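PDB 6G9C: immunomodulatory active chitinase from Trichuris suis, which probably binds and hydrolyses chitin as a family 18 glycoside hydrolase and displays immunomodulatory properties in inflammatory lung disease. Local coordinates for residues 275-289 and 334-346. Numbering follows the deposited sequence.
Sequences YGRGWTLSDASKTDI and YLVQGNQWFSYDD. With EDO (1,2-ethanediol), chain D.
The indole of Trp-341 receives Thr-287 O at its edge, in the ring plane, while Tyr-334 CB and Leu-335 O lie over one face, offset toward the rim. NE1 donates to Thr-287 O (2.7 Å), approaching from 48° above that carbonyl's plane; tryptophan suits this place because one side chain offers both a large apolar surface and an N-H for a loop carbonyl. With CG opposite the backbone N (chi1 -166°), the side chain of Trp-341 reaches from Leu-281 CD2, 3.8 Å from Trp-341 CB, to Ile-289 CG1, 3.9 Å from Trp-341 CZ2. Trp-279 lies alongside, pointing the same way, with the two CZ3 atoms 3.6 Å apart and the planes at 71°. Trp-341 CZ2 lies over one face of the Tyr-334 ring, offset toward the rim, with Val-336 CG2 and a water at its edge; Tyr-334 CE2 touches Ile-289 CG1, and the hydroxyl shares that water with Thr-287 OG1 and Asp-288 OD1.

Beneath these rings, strands 275-281 and 340-343 pair antiparallel. Gly-278 leaves room for Phe-342: Phe-342 CD2 sits 3.5 Å from Gly-278 CA. Beyond it, Gln-340 NE2 bonds both Thr-280 OG1 (3.0 Å), also hydrogen-bonded to Ser-296 O, and Asn-339 OD1; Gln-340 OE1 accepts from Thr-298 N. Gly-338, at positive phi, suits the type II' turn joining strands 332-337 and 340-343.

This pairing belongs to the alpha+beta insertion domain expected in such chitinases: strand 268-281 runs out of the TIM barrel, helix 311-319 packs on Leu-335 and Tyr-344, and strand 323-327 flanks 332-337.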
ATOM      1  N   TYR A 275      12.664  11.602 -24.580  1.00 22.15           N
ATOM      2  CA  TYR A 275      12.142  12.457 -25.634  1.00 23.35           C
ATOM      3  C   TYR A 275      13.308  13.045 -26.413  1.00 25.33           C
ATOM      4  O   TYR A 275      14.476  12.948 -26.012  1.00 28.29           O
ATOM      5  CB  TYR A 275      11.276  13.594 -25.071  1.00 23.72           C
ATOM      6  CG  TYR A 275      12.133  14.542 -24.257  1.00 25.03           C
ATOM      7  CD1 TYR A 275      12.495  14.216 -22.958  1.00 25.40           C
ATOM      8  CD2 TYR A 275      12.658  15.697 -24.819  1.00 26.07           C
ATOM      9  CE1 TYR A 275      13.328  15.052 -22.204  1.00 23.19           C
ATOM     10  CE2 TYR A 275      13.493  16.536 -24.081  1.00 26.35           C
ATOM     11  CZ  TYR A 275      13.825  16.195 -22.780  1.00 26.71           C
ATOM     12  OH  TYR A 275      14.655  16.999 -22.059  1.00 29.61           O
ATOM     13  N   GLY A 276      12.963  13.663 -27.548  1.00 24.15           N
ATOM     14  CA  GLY A 276      13.916  14.429 -28.319  1.00 27.86           C
ATOM     15  C   GLY A 276      13.372  15.823 -28.593  1.00 27.24           C
ATOM     16  O   GLY A 276      12.218  16.136 -28.281  1.00 25.97           O
ATOM     17  N   ARG A 277      14.228  16.654 -29.189  1.00 24.41           N
ATOM     18  CA  ARG A 277      13.869  18.021 -29.553  1.00 24.71           C
ATOM     19  C   ARG A 277      14.146  18.229 -31.027  1.00 27.92           C
ATOM     20  O   ARG A 277      15.069  17.630 -31.589  1.00 28.52           O
ATOM     21  CB  ARG A 277      14.636  19.063 -28.742  1.00 25.55           C
ATOM     22  CG  ARG A 277      14.321  19.000 -27.261  1.00 27.46           C
ATOM     23  CD  ARG A 277      14.761  20.240 -26.492  1.00 26.50           C
ATOM     24  NE  ARG A 277      14.184  20.169 -25.150  1.00 28.17           N
ATOM     25  CZ  ARG A 277      12.958  20.570 -24.839  1.00 32.10           C
ATOM     26  NH1 ARG A 277      12.187  21.140 -25.758  1.00 28.95           N
ATOM     27  NH2 ARG A 277      12.515  20.421 -23.596  1.00 30.76           N
ATOM     28  N   GLY A 278      13.350  19.090 -31.646  1.00 29.35           N
ATOM     29  CA  GLY A 278      13.289  19.139 -33.092  1.00 26.82           C
ATOM     30  C   GLY A 278      13.223  20.544 -33.647  1.00 32.24           C
ATOM     31  O   GLY A 278      12.758  21.481 -32.992  1.00 32.24           O
ATOM     32  N   TRP A 279      13.665  20.659 -34.895  1.00 30.95           N
ATOM     33  CA  TRP A 279      13.655  21.881 -35.684  1.00 34.15           C
ATOM     34  C   TRP A 279      13.038  21.617 -37.055  1.00 36.52           C
ATOM     35  O   TRP A 279      12.996  20.480 -37.535  1.00 33.71           O
ATOM     36  CB  TRP A 279      15.071  22.410 -35.914  1.00 28.80           C
ATOM     37  CG  TRP A 279      15.806  22.923 -34.699  1.00 32.83           C
ATOM     38  CD1 TRP A 279      15.993  24.232 -34.341  1.00 36.38           C
ATOM     39  CD2 TRP A 279      16.507  22.136 -33.725  1.00 31.86           C
ATOM     40  NE1 TRP A 279      16.751  24.305 -33.191  1.00 32.18           N
ATOM     41  CE2 TRP A 279      17.082  23.032 -32.799  1.00 29.74           C
ATOM     42  CE3 TRP A 279      16.702  20.762 -33.549  1.00 34.28           C
ATOM     43  CZ2 TRP A 279      17.830  22.597 -31.711  1.00 32.67           C
ATOM     44  CZ3 TRP A 279      17.448  20.333 -32.467  1.00 29.57           C
ATOM     45  CH2 TRP A 279      17.995  21.254 -31.556  1.00 29.41           C
ATOM     46  N   THR A 280      12.600  22.697 -37.708  1.00 35.77           N
ATOM     47  CA  THR A 280      12.360  22.695 -39.148  1.00 38.62           C
ATOM     48  C   THR A 280      13.574  23.344 -39.801  1.00 43.06           C
ATOM     49  O   THR A 280      13.916  24.489 -39.482  1.00 45.43           O
ATOM     50  CB  THR A 280      11.077  23.447 -39.508  1.00 37.41           C
ATOM     51  OG1 THR A 280       9.958  22.803 -38.885  1.00 40.25           O
ATOM     52  CG2 THR A 280      10.874  23.490 -41.012  1.00 41.53           C
ATOM     53  N   LEU A 281      14.242  22.602 -40.675  1.00 40.98           N
ATOM     54  CA  LEU A 281      15.467  23.088 -41.294  1.00 41.09           C
ATOM     55  C   LEU A 281      15.174  24.233 -42.254  1.00 45.12           C
ATOM     56  O   LEU A 281      14.146  24.242 -42.940  1.00 43.44           O
ATOM     57  CB  LEU A 281      16.157  21.954 -42.051  1.00 34.72           C
ATOM     58  CG  LEU A 281      16.612  20.762 -41.208  1.00 35.42           C
ATOM     59  CD1 LEU A 281      16.993  19.610 -42.111  1.00 37.27           C
ATOM     60  CD2 LEU A 281      17.788  21.174 -40.338  1.00 35.60           C
ATOM     61  N   SER A 282      16.093  25.201 -42.307  1.00 43.67           N
ATOM     62  CA  SER A 282      16.010  26.230 -43.337  1.00 43.15           C
ATOM     63  C   SER A 282      16.268  25.652 -44.716  1.00 46.91           C
ATOM     64  O   SER A 282      15.709  26.134 -45.705  1.00 51.57           O
ATOM     65  CB  SER A 282      17.018  27.343 -43.062  1.00 39.63           C
ATOM     66  OG  SER A 282      16.827  27.880 -41.775  1.00 45.40           O
ATOM     67  N   ASP A 283      17.114  24.630 -44.795  1.00 44.75           N
ATOM     68  CA  ASP A 283      17.571  24.060 -46.057  1.00 45.07           C
ATOM     69  C   ASP A 283      17.579  22.547 -45.900  1.00 46.93           C
ATOM     70  O   ASP A 283      18.392  22.006 -45.144  1.00 46.02           O
ATOM     71  CB  ASP A 283      18.962  24.587 -46.416  1.00 52.46           C
ATOM     72  CG  ASP A 283      19.406  24.185 -47.803  1.00 59.19           C
ATOM     73  OD1 ASP A 283      19.050  23.076 -48.262  1.00 63.09           O
ATOM     74  OD2 ASP A 283      20.135  24.975 -48.437  1.00 62.01           O
ATOM     75  N   ALA A 284      16.693  21.864 -46.630  1.00 44.92           N
ATOM     76  CA  ALA A 284      16.568  20.418 -46.492  1.00 48.85           C
ATOM     77  C   ALA A 284      17.826  19.674 -46.925  1.00 48.37           C
ATOM     78  O   ALA A 284      17.991  18.503 -46.568  1.00 49.47           O
ATOM     79  CB  ALA A 284      15.368  19.918 -47.293  1.00 51.09           C
ATOM     80  N   SER A 285      18.708  20.315 -47.690  1.00 44.70           N
ATOM     81  CA  SER A 285      19.982  19.725 -48.074  1.00 45.77           C
ATOM     82  C   SER A 285      21.080  19.928 -47.032  1.00 46.27           C
ATOM     83  O   SER A 285      22.182  19.398 -47.206  1.00 47.76           O
ATOM     84  CB  SER A 285      20.446  20.310 -49.413  1.00 55.52           C
ATOM     85  OG  SER A 285      20.791  21.680 -49.262  1.00 61.09           O
ATOM     86  N   LYS A 286      20.822  20.692 -45.975  1.00 43.34           N
ATOM     87  CA  LYS A 286      21.795  20.953 -44.913  1.00 37.90           C
ATOM     88  C   LYS A 286      21.247  20.296 -43.656  1.00 37.96           C
ATOM     89  O   LYS A 286      20.325  20.821 -43.029  1.00 37.09           O
ATOM     90  CB  LYS A 286      22.013  22.449 -44.708  1.00 39.64           C
ATOM     91  CG  LYS A 286      22.808  23.129 -45.813  1.00 42.70           C
ATOM     92  CD  LYS A 286      22.804  24.636 -45.611  1.00 48.89           C
ATOM     93  CE  LYS A 286      23.784  25.341 -46.542  1.00 54.99           C
ATOM     94  NZ  LYS A 286      23.576  26.819 -46.509  1.00 61.77           N
ATOM     95  N   THR A 287      21.804  19.138 -43.298  1.00 41.21           N
ATOM     96  CA  THR A 287      21.228  18.313 -42.242  1.00 35.92           C
ATOM     97  C   THR A 287      22.225  17.967 -41.141  1.00 37.37           C
ATOM     98  O   THR A 287      21.925  17.106 -40.300  1.00 36.52           O
ATOM     99  CB  THR A 287      20.650  17.018 -42.831  1.00 41.07           C
ATOM    100  OG1 THR A 287      21.724  16.206 -43.319  1.00 40.06           O
ATOM    101  CG2 THR A 287      19.696  17.320 -43.999  1.00 40.54           C
ATOM    102  N   ASP A 288      23.393  18.607 -41.106  1.00 40.07           N
ATOM    103  CA  ASP A 288      24.345  18.320 -40.040  1.00 41.19           C
ATOM    104  C   ASP A 288      23.875  18.921 -38.716  1.00 36.76           C
ATOM    105  O   ASP A 288      22.979  19.768 -38.664  1.00 34.45           O
ATOM    106  CB  ASP A 288      25.730  18.873 -40.379  1.00 44.44           C
ATOM    107  CG  ASP A 288      26.416  18.091 -41.472  1.00 57.33           C
ATOM    108  OD1 ASP A 288      25.771  17.189 -42.049  1.00 60.24           O
ATOM    109  OD2 ASP A 288      27.602  18.374 -41.745  1.00 65.09           O
ATOM    110  N   ILE A 289      24.493  18.452 -37.628  1.00 30.86           N
ATOM    111  CA  ILE A 289      24.445  19.186 -36.371  1.00 32.53           C
ATOM    112  C   ILE A 289      24.984  20.585 -36.617  1.00 39.31           C
ATOM    113  O   ILE A 289      26.068  20.754 -37.187  1.00 40.41           O
ATOM    114  CB  ILE A 289      25.266  18.451 -35.299  1.00 37.75           C
ATOM    115  CG1 ILE A 289      24.703  17.042 -35.074  1.00 35.05           C
ATOM    116  CG2 ILE A 289      25.327  19.281 -33.991  1.00 39.18           C
ATOM    117  CD1 ILE A 289      25.682  16.077 -34.406  1.00 34.21           C
ATOM    118  N   TYR A 334      20.709  11.475 -34.253  1.00 28.19           N
ATOM    119  CA  TYR A 334      19.718  12.436 -34.681  1.00 27.31           C
ATOM    120  C   TYR A 334      18.952  11.859 -35.861  1.00 32.87           C
ATOM    121  O   TYR A 334      19.376  10.883 -36.489  1.00 33.52           O
ATOM    122  CB  TYR A 334      20.336  13.811 -34.993  1.00 28.77           C
ATOM    123  CG  TYR A 334      21.314  13.915 -36.147  1.00 31.04           C
ATOM    124  CD1 TYR A 334      20.877  14.240 -37.427  1.00 28.39           C
ATOM    125  CD2 TYR A 334      22.682  13.775 -35.935  1.00 30.27           C
ATOM    126  CE1 TYR A 334      21.777  14.390 -38.477  1.00 29.72           C
ATOM    127  CE2 TYR A 334      23.592  13.942 -36.973  1.00 28.02           C
ATOM    128  CZ  TYR A 334      23.128  14.236 -38.243  1.00 30.79           C
ATOM    129  OH  TYR A 334      24.021  14.378 -39.270  1.00 35.75           O
ATOM    130  N   LEU A 335      17.783  12.441 -36.108  1.00 30.96           N
ATOM    131  CA  LEU A 335      16.833  11.940 -37.091  1.00 29.52           C
ATOM    132  C   LEU A 335      16.526  13.047 -38.084  1.00 32.59           C
ATOM    133  O   LEU A 335      16.296  14.197 -37.685  1.00 35.85           O
ATOM    134  CB  LEU A 335      15.544  11.474 -36.406  1.00 29.62           C
ATOM    135  CG  LEU A 335      14.621  10.631 -37.280  1.00 35.96           C
ATOM    136  CD1 LEU A 335      15.119   9.204 -37.256  1.00 38.77           C
ATOM    137  CD2 LEU A 335      13.188  10.697 -36.802  1.00 40.71           C
ATOM    138  N   VAL A 336      16.539  12.708 -39.367  1.00 29.15           N
ATOM    139  CA  VAL A 336      16.196  13.646 -40.430  1.00 27.35           C
ATOM    140  C   VAL A 336      15.081  13.035 -41.263  1.00 37.02           C
ATOM    141  O   VAL A 336      15.190  11.884 -41.706  1.00 38.20           O
ATOM    142  CB  VAL A 336      17.408  13.980 -41.316  1.00 32.81           C
ATOM    143  CG1 VAL A 336      17.047  15.099 -42.283  1.00 38.26           C
ATOM    144  CG2 VAL A 336      18.612  14.360 -40.463  1.00 35.52           C
ATOM    145  N   GLN A 337      14.020  13.812 -41.491  1.00 34.40           N
ATOM    146  CA  GLN A 337      12.911  13.384 -42.346  1.00 37.92           C
ATOM    147  C   GLN A 337      12.430  14.618 -43.102  1.00 33.63           C
ATOM    148  O   GLN A 337      11.706  15.446 -42.538  1.00 34.09           O
ATOM    149  CB  GLN A 337      11.800  12.764 -41.510  1.00 41.21           C
ATOM    150  CG  GLN A 337      10.632  12.187 -42.284  1.00 42.51           C
ATOM    151  CD  GLN A 337       9.485  11.802 -41.357  1.00 46.53           C
ATOM    152  OE1 GLN A 337       9.002  12.621 -40.563  1.00 47.30           O
ATOM    153  NE2 GLN A 337       9.059  10.555 -41.438  1.00 49.13           N
ATOM    154  N   GLY A 338      12.844  14.744 -44.364  1.00 36.75           N
ATOM    155  CA  GLY A 338      12.537  15.961 -45.104  1.00 39.11           C
ATOM    156  C   GLY A 338      13.243  17.131 -44.448  1.00 37.38           C
ATOM    157  O   GLY A 338      14.458  17.096 -44.219  1.00 41.41           O
ATOM    158  N   ASN A 339      12.487  18.179 -44.110  1.00 39.30           N
ATOM    159  CA  ASN A 339      13.058  19.335 -43.424  1.00 43.35           C
ATOM    160  C   ASN A 339      12.867  19.270 -41.914  1.00 39.33           C
ATOM    161  O   ASN A 339      13.026  20.285 -41.227  1.00 39.93           O
ATOM    162  CB  ASN A 339      12.487  20.639 -43.991  1.00 44.08           C
ATOM    163  CG  ASN A 339      10.996  20.800 -43.750  1.00 44.52           C
ATOM    164  OD1 ASN A 339      10.366  20.005 -43.054  1.00 43.50           O
ATOM    165  ND2 ASN A 339      10.423  21.849 -44.337  1.00 47.49           N
ATOM    166  N   GLN A 340      12.533  18.098 -41.380  1.00 37.30           N
ATOM    167  CA  GLN A 340      12.394  17.903 -39.945  1.00 33.04           C
ATOM    168  C   GLN A 340      13.639  17.210 -39.397  1.00 35.68           C
ATOM    169  O   GLN A 340      14.088  16.198 -39.945  1.00 34.49           O
ATOM    170  CB  GLN A 340      11.140  17.085 -39.628  1.00 34.96           C
ATOM    171  CG  GLN A 340       9.842  17.684 -40.173  1.00 35.49           C
ATOM    172  CD  GLN A 340       9.487  19.007 -39.500  1.00 38.28           C
ATOM    173  OE1 GLN A 340       9.000  19.026 -38.366  1.00 38.07           O
ATOM    174  NE2 GLN A 340       9.724  20.115 -40.199  1.00 38.85           N
ATOM    175  N   TRP A 341      14.188  17.758 -38.313  1.00 31.18           N
ATOM    176  CA  TRP A 341      15.470  17.335 -37.755  1.00 32.97           C
ATOM    177  C   TRP A 341      15.315  17.213 -36.248  1.00 34.50           C
ATOM    178  O   TRP A 341      14.888  18.169 -35.595  1.00 32.55           O
ATOM    179  CB  TRP A 341      16.554  18.357 -38.104  1.00 33.27           C
ATOM    180  CG  TRP A 341      17.958  17.934 -37.906  1.00 32.06           C
ATOM    181  CD1 TRP A 341      18.851  17.606 -38.887  1.00 31.70           C
ATOM    182  CD2 TRP A 341      18.677  17.857 -36.665  1.00 30.72           C
ATOM    183  NE1 TRP A 341      20.069  17.298 -38.333  1.00 34.02           N
ATOM    184  CE2 TRP A 341      19.993  17.452 -36.973  1.00 31.78           C
ATOM    185  CE3 TRP A 341      18.335  18.087 -35.327  1.00 31.67           C
ATOM    186  CZ2 TRP A 341      20.969  17.266 -35.989  1.00 34.50           C
ATOM    187  CZ3 TRP A 341      19.310  17.893 -34.344  1.00 31.84           C
ATOM    188  CH2 TRP A 341      20.613  17.492 -34.687  1.00 30.20           C
ATOM    189  N   PHE A 342      15.664  16.049 -35.686  1.00 27.19           N
ATOM    190  CA  PHE A 342      15.481  15.829 -34.258  1.00 28.32           C
ATOM    191  C   PHE A 342      16.757  15.277 -33.649  1.00 30.29           C
ATOM    192  O   PHE A 342      17.351  14.342 -34.188  1.00 29.73           O
ATOM    193  CB  PHE A 342      14.348  14.839 -33.962  1.00 28.87           C
ATOM    194  CG  PHE A 342      13.035  15.183 -34.591  1.00 28.81           C
ATOM    195  CD1 PHE A 342      12.713  14.717 -35.864  1.00 31.15           C
ATOM    196  CD2 PHE A 342      12.085  15.905 -33.881  1.00 31.07           C
ATOM    197  CE1 PHE A 342      11.488  15.021 -36.437  1.00 33.12           C
ATOM    198  CE2 PHE A 342      10.849  16.200 -34.455  1.00 30.57           C
ATOM    199  CZ  PHE A 342      10.556  15.760 -35.717  1.00 31.76           C
ATOM    200  N   SER A 343      17.151  15.828 -32.512  1.00 27.21           N
ATOM    201  CA  SER A 343      18.133  15.180 -31.658  1.00 27.61           C
ATOM    202  C   SER A 343      17.382  14.377 -30.601  1.00 29.53           C
ATOM    203  O   SER A 343      16.443  14.887 -29.989  1.00 30.45           O
ATOM    204  CB  SER A 343      19.038  16.224 -31.004  1.00 28.72           C
ATOM    205  OG  SER A 343      19.663  15.691 -29.848  1.00 28.33           O
ATOM    206  N   TYR A 344      17.770  13.128 -30.388  1.00 27.06           N
ATOM    207  CA  TYR A 344      17.003  12.301 -29.466  1.00 23.98           C
ATOM    208  C   TYR A 344      17.950  11.325 -28.783  1.00 28.47           C
ATOM    209  O   TYR A 344      19.166  11.393 -28.959  1.00 27.03           O
ATOM    210  CB  TYR A 344      15.853  11.566 -30.184  1.00 27.17           C
ATOM    211  CG  TYR A 344      16.268  10.496 -31.175  1.00 27.03           C
ATOM    212  CD1 TYR A 344      16.817  10.831 -32.414  1.00 26.90           C
ATOM    213  CD2 TYR A 344      16.072   9.142 -30.887  1.00 26.43           C
ATOM    214  CE1 TYR A 344      17.178   9.849 -33.328  1.00 27.13           C
ATOM    215  CE2 TYR A 344      16.434   8.150 -31.799  1.00 27.30           C
ATOM    216  CZ  TYR A 344      16.995   8.509 -33.010  1.00 28.22           C
ATOM    217  OH  TYR A 344      17.343   7.525 -33.919  1.00 25.94           O
ATOM    218  N   ASP A 345      17.382  10.441 -27.963  1.00 25.88           N
ATOM    219  CA  ASP A 345      18.152   9.385 -27.315  1.00 26.30           C
ATOM    220  C   ASP A 345      17.525   8.027 -27.605  1.00 27.46           C
ATOM    221  O   ASP A 345      16.305   7.900 -27.758  1.00 26.95           O
ATOM    222  CB  ASP A 345      18.255   9.628 -25.796  1.00 26.56           C
ATOM    223  CG  ASP A 345      19.412  10.559 -25.447  1.00 33.58           C
ATOM    224  OD1 ASP A 345      19.216  11.794 -25.503  1.00 28.33           O
ATOM    225  OD2 ASP A 345      20.519  10.051 -25.156  1.00 30.86           O
ATOM    226  N   ASP A 346      18.372   7.008 -27.705  1.00 29.36           N
ATOM    227  CA  ASP A 346      17.889   5.693 -28.093  1.00 29.94           C
ATOM    228  C   ASP A 346      18.650   4.641 -27.295  1.00 25.40           C
ATOM    229  O   ASP A 346      19.358   4.959 -26.333  1.00 28.65           O
ATOM    230  CB  ASP A 346      17.994   5.519 -29.618  1.00 26.68           C
ATOM    231  CG  ASP A 346      19.442   5.404 -30.130  1.00 32.54           C
ATOM    232  OD1 ASP A 346      20.407   5.573 -29.349  1.00 32.01           O
ATOM    233  OD2 ASP A 346      19.607   5.129 -31.347  1.00 33.53           O
TER
HETATM  234  C1  EDO D 502      11.933  18.030 -18.509  1.00 39.17           C
HETATM  235  O1  EDO D 502      12.294  19.147 -17.705  1.00 35.44           O
HETATM  236  C2  EDO D 502      12.502  18.182 -19.917  1.00 33.02           C
HETATM  237  O2  EDO D 502      12.148  19.458 -20.457  1.00 33.74           O
HETATM  238  O   HOH W   1      17.170  13.431 -26.238  1.00 27.67           O
HETATM  239  O   HOH W   2      12.264  24.215 -45.270  1.00 59.66           O
HETATM  240  O   HOH W   3      16.517  16.411 -45.752  1.00 40.45           O
HETATM  241  O   HOH W   4      23.657  14.824 -41.877  1.00 38.75           O
HETATM  242  O   HOH W   5      26.573  16.363 -38.303  1.00 53.38           O